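Local coordinates for protein ATP-dependent 6-phosphofructokinase isozyme 2 (Escherichia coli, PDB 3UMO) that catalyses the ATP-dependent, magnesium-requiring phosphorylation of fructose 6-phosphate to fructose 1,6-bisphosphate, the first committing step of glycolysis, and works as a homodimer, at residues T6-I18 with C30-V44. Sequence-based numbering, arbitrary orientation.
Sequences TLTLAPSLDSATI and CTAPVFEPGGGGINV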
# COMPACT_ATOMS: atom_id res chain seq x y z
N THR A 6 -22.01 -31.27 -3.95
CA THR A 6 -21.03 -30.36 -4.55
C THR A 6 -19.70 -31.06 -4.74
O THR A 6 -19.39 -32.05 -4.05
CB THR A 6 -20.82 -29.06 -3.73
OG1 THR A 6 -20.04 -29.34 -2.57
CG2 THR A 6 -22.15 -28.42 -3.34
N LEU A 7 -18.91 -30.55 -5.68
CA LEU A 7 -17.61 -31.13 -5.97
C LEU A 7 -16.55 -30.05 -5.96
O LEU A 7 -16.66 -29.06 -6.69
CB LEU A 7 -17.63 -31.84 -7.33
CG LEU A 7 -16.29 -32.42 -7.76
CD1 LEU A 7 -15.84 -33.50 -6.78
CD2 LEU A 7 -16.37 -32.97 -9.18
N THR A 8 -15.52 -30.24 -5.13
CA THR A 8 -14.43 -29.28 -5.01
C THR A 8 -13.12 -29.99 -5.27
O THR A 8 -12.60 -30.67 -4.38
CB THR A 8 -14.38 -28.66 -3.60
OG1 THR A 8 -15.66 -28.13 -3.28
CG2 THR A 8 -13.34 -27.54 -3.53
N LEU A 9 -12.59 -29.86 -6.48
CA LEU A 9 -11.36 -30.56 -6.82
C LEU A 9 -10.15 -29.90 -6.16
O LEU A 9 -9.12 -30.55 -5.95
CB LEU A 9 -11.17 -30.63 -8.33
CG LEU A 9 -12.22 -31.44 -9.08
CD1 LEU A 9 -12.01 -31.31 -10.58
CD2 LEU A 9 -12.20 -32.91 -8.65
N ALA A 10 -10.29 -28.63 -5.80
CA ALA A 10 -9.23 -27.91 -5.11
C ALA A 10 -9.72 -27.28 -3.82
O ALA A 10 -9.91 -26.06 -3.74
CB ALA A 10 -8.63 -26.83 -6.02
N PRO A 11 -9.93 -28.11 -2.78
CA PRO A 11 -10.33 -27.55 -1.49
C PRO A 11 -9.14 -26.92 -0.77
O PRO A 11 -7.99 -27.07 -1.19
CB PRO A 11 -10.80 -28.77 -0.71
CG PRO A 11 -10.03 -29.90 -1.29
CD PRO A 11 -9.86 -29.58 -2.75
N SER A 12 -9.41 -26.25 0.34
CA SER A 12 -8.32 -25.74 1.15
C SER A 12 -8.70 -25.64 2.62
O SER A 12 -9.89 -25.59 2.96
CB SER A 12 -7.84 -24.37 0.64
OG SER A 12 -8.88 -23.42 0.66
N LEU A 13 -7.69 -25.65 3.48
CA LEU A 13 -7.87 -25.31 4.88
C LEU A 13 -7.33 -23.91 5.05
O LEU A 13 -6.11 -23.70 5.07
CB LEU A 13 -7.11 -26.28 5.79
CG LEU A 13 -7.25 -25.99 7.29
CD1 LEU A 13 -8.67 -26.30 7.73
CD2 LEU A 13 -6.25 -26.79 8.10
N ASP A 14 -8.22 -22.93 5.14
CA ASP A 14 -7.79 -21.54 5.13
C ASP A 14 -7.45 -21.05 6.53
O ASP A 14 -8.09 -21.43 7.52
CB ASP A 14 -8.85 -20.64 4.48
CG ASP A 14 -9.05 -20.96 3.01
OD1 ASP A 14 -8.14 -21.56 2.40
OD2 ASP A 14 -10.12 -20.61 2.47
N SER A 15 -6.43 -20.21 6.61
CA SER A 15 -6.05 -19.59 7.87
C SER A 15 -6.49 -18.14 7.84
O SER A 15 -6.19 -17.42 6.90
CB SER A 15 -4.53 -19.64 8.07
OG SER A 15 -4.08 -20.95 8.31
N ALA A 16 -7.21 -17.71 8.88
CA ALA A 16 -7.55 -16.30 9.02
C ALA A 16 -6.75 -15.73 10.18
O ALA A 16 -6.85 -16.21 11.31
CB ALA A 16 -9.03 -16.11 9.26
N THR A 17 -5.95 -14.71 9.90
CA THR A 17 -5.10 -14.12 10.93
C THR A 17 -5.24 -12.60 10.96
O THR A 17 -5.79 -11.99 10.04
CB THR A 17 -3.63 -14.51 10.73
OG1 THR A 17 -2.85 -14.02 11.83
CG2 THR A 17 -3.08 -13.93 9.42
N ILE A 18 -4.72 -12.00 12.03
CA ILE A 18 -4.82 -10.57 12.26
C ILE A 18 -3.43 -9.98 12.48
O ILE A 18 -2.59 -10.60 13.13
CB ILE A 18 -5.71 -10.28 13.49
CG1 ILE A 18 -7.13 -10.81 13.26
CG2 ILE A 18 -5.76 -8.80 13.78
CD1 ILE A 18 -7.98 -10.85 14.54
N CYS A 30 1.64 -11.99 13.04
CA CYS A 30 0.24 -12.33 12.85
C CYS A 30 -0.26 -13.19 13.99
O CYS A 30 0.49 -14.00 14.53
CB CYS A 30 0.07 -13.06 11.53
SG CYS A 30 0.42 -12.01 10.13
N THR A 31 -1.52 -13.00 14.37
CA THR A 31 -2.11 -13.80 15.44
C THR A 31 -2.26 -15.26 15.05
O THR A 31 -2.25 -15.61 13.86
CB THR A 31 -3.48 -13.25 15.87
OG1 THR A 31 -4.34 -13.16 14.72
CG2 THR A 31 -3.33 -11.87 16.49
N ALA A 32 -2.39 -16.12 16.05
CA ALA A 32 -2.63 -17.54 15.82
C ALA A 32 -3.88 -17.67 14.96
O ALA A 32 -4.93 -17.14 15.30
CB ALA A 32 -2.83 -18.26 17.15
N PRO A 33 -3.75 -18.36 13.82
CA PRO A 33 -4.84 -18.33 12.84
C PRO A 33 -6.08 -19.10 13.28
O PRO A 33 -6.00 -20.09 14.01
CB PRO A 33 -4.22 -19.02 11.62
CG PRO A 33 -3.18 -19.93 12.20
CD PRO A 33 -2.62 -19.19 13.38
N VAL A 34 -7.24 -18.61 12.83
CA VAL A 34 -8.48 -19.36 12.94
C VAL A 34 -8.65 -20.11 11.62
O VAL A 34 -8.56 -19.52 10.55
CB VAL A 34 -9.70 -18.43 13.15
CG1 VAL A 34 -11.00 -19.22 13.02
CG2 VAL A 34 -9.61 -17.76 14.51
N PHE A 35 -8.85 -21.42 11.70
CA PHE A 35 -8.97 -22.22 10.48
C PHE A 35 -10.42 -22.31 10.01
O PHE A 35 -11.34 -22.39 10.82
CB PHE A 35 -8.39 -23.62 10.67
CG PHE A 35 -6.93 -23.61 11.06
CD1 PHE A 35 -5.97 -23.22 10.14
CD2 PHE A 35 -6.53 -23.96 12.34
CE1 PHE A 35 -4.63 -23.19 10.48
CE2 PHE A 35 -5.19 -23.93 12.69
CZ PHE A 35 -4.23 -23.55 11.76
N GLU A 36 -10.60 -22.28 8.70
CA GLU A 36 -11.94 -22.39 8.13
C GLU A 36 -11.89 -23.19 6.83
O GLU A 36 -10.85 -23.22 6.16
CB GLU A 36 -12.55 -21.01 7.89
CG GLU A 36 -12.00 -20.30 6.66
CD GLU A 36 -12.23 -18.80 6.70
OE1 GLU A 36 -12.59 -18.27 7.77
OE2 GLU A 36 -12.02 -18.14 5.66
N PRO A 37 -13.00 -23.84 6.48
CA PRO A 37 -13.07 -24.58 5.21
C PRO A 37 -12.98 -23.64 4.02
O PRO A 37 -13.57 -22.56 4.01
CB PRO A 37 -14.46 -25.23 5.26
CG PRO A 37 -14.78 -25.32 6.72
CD PRO A 37 -14.20 -24.07 7.30
N GLY A 38 -12.23 -24.06 3.00
CA GLY A 38 -12.10 -23.26 1.80
C GLY A 38 -12.41 -24.09 0.58
O GLY A 38 -12.30 -25.32 0.62
N GLY A 39 -12.79 -23.43 -0.50
CA GLY A 39 -13.06 -24.13 -1.74
C GLY A 39 -14.46 -23.83 -2.23
O GLY A 39 -15.38 -23.68 -1.42
N GLY A 40 -14.61 -23.76 -3.55
CA GLY A 40 -15.87 -23.37 -4.17
C GLY A 40 -17.05 -24.23 -3.76
O GLY A 40 -17.99 -23.74 -3.13
N GLY A 41 -17.00 -25.51 -4.13
CA GLY A 41 -18.08 -26.44 -3.82
C GLY A 41 -18.31 -26.57 -2.33
O GLY A 41 -19.45 -26.70 -1.89
N ILE A 42 -17.24 -26.54 -1.55
CA ILE A 42 -17.38 -26.61 -0.10
C ILE A 42 -18.18 -25.42 0.43
O ILE A 42 -19.08 -25.59 1.24
CB ILE A 42 -16.00 -26.72 0.59
CG1 ILE A 42 -15.48 -28.15 0.47
CG2 ILE A 42 -16.11 -26.34 2.07
CD1 ILE A 42 -14.05 -28.33 0.94
N ASN A 43 -17.86 -24.23 -0.06
CA ASN A 43 -18.57 -23.04 0.37
C ASN A 43 -20.01 -22.99 -0.12
O ASN A 43 -20.88 -22.48 0.58
CB ASN A 43 -17.79 -21.77 -0.00
CG ASN A 43 -16.67 -21.48 0.97
OD1 ASN A 43 -16.80 -21.73 2.17
ND2 ASN A 43 -15.56 -20.96 0.46
N VAL A 44 -20.26 -23.53 -1.31
CA VAL A 44 -21.63 -23.66 -1.80
C VAL A 44 -22.43 -24.53 -0.83
O VAL A 44 -23.57 -24.19 -0.47
CB VAL A 44 -21.66 -24.26 -3.22
CG1 VAL A 44 -23.09 -24.62 -3.62
CG2 VAL A 44 -21.09 -23.26 -4.21
O HOH W 1 -12.01 -24.68 -5.02
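Asp14 and Glu36 form a hydrogen-bonded antiparallel pair, Asp14 N to Glu36 O at 2.8 Å, within the two-stranded pairing of 12-18 with 34-38. Asp14 can be followed outward: CB lies 3.8 Å from Glu36 CG, and with CG beside the backbone N (chi1 -64°) the carboxylate turns back over Gly38. CG lies 4.0 Å from Gly38 CA and OD2 comes to 3.4 Å from the same atom, where the glycine has no side chain to obstruct it. OD1 accepts the Ser12 hydroxyl on its syn side but 35° out of the carboxylate plane, OG to OD1 2.7 Å, and also the backbone N of Asn92, so two donors hold the carboxylate of this substrate-binding residue. Leu13, Ser15 and Phe35 share the other face; Ser15 OG lies 3.2 Å from Phe35 CE1, obliquely to the ring. Where strand 12-18 runs on past the start of 34-38, Thr17 OG1 donates to Thr31 O at 2.6 Å. At the other end, Gly39, Gly40 and Gly41, part of the substrate site, bring the start of helix 40-50 up against Thr6 and Thr8: Thr6 OG1 donates to Gly41 O from above the carbonyl plane, and a water joins Ala10 O to Gly40 N. The contact thus runs from strand 4-7 of the central parallel sheet into the four-stranded lid sheet, where 12-19 lies between 34-38 and 93-97; helix 63-75 packs on Pro11, Leu13 and Pro37, and Trp88 of the second subunit meets Phe35.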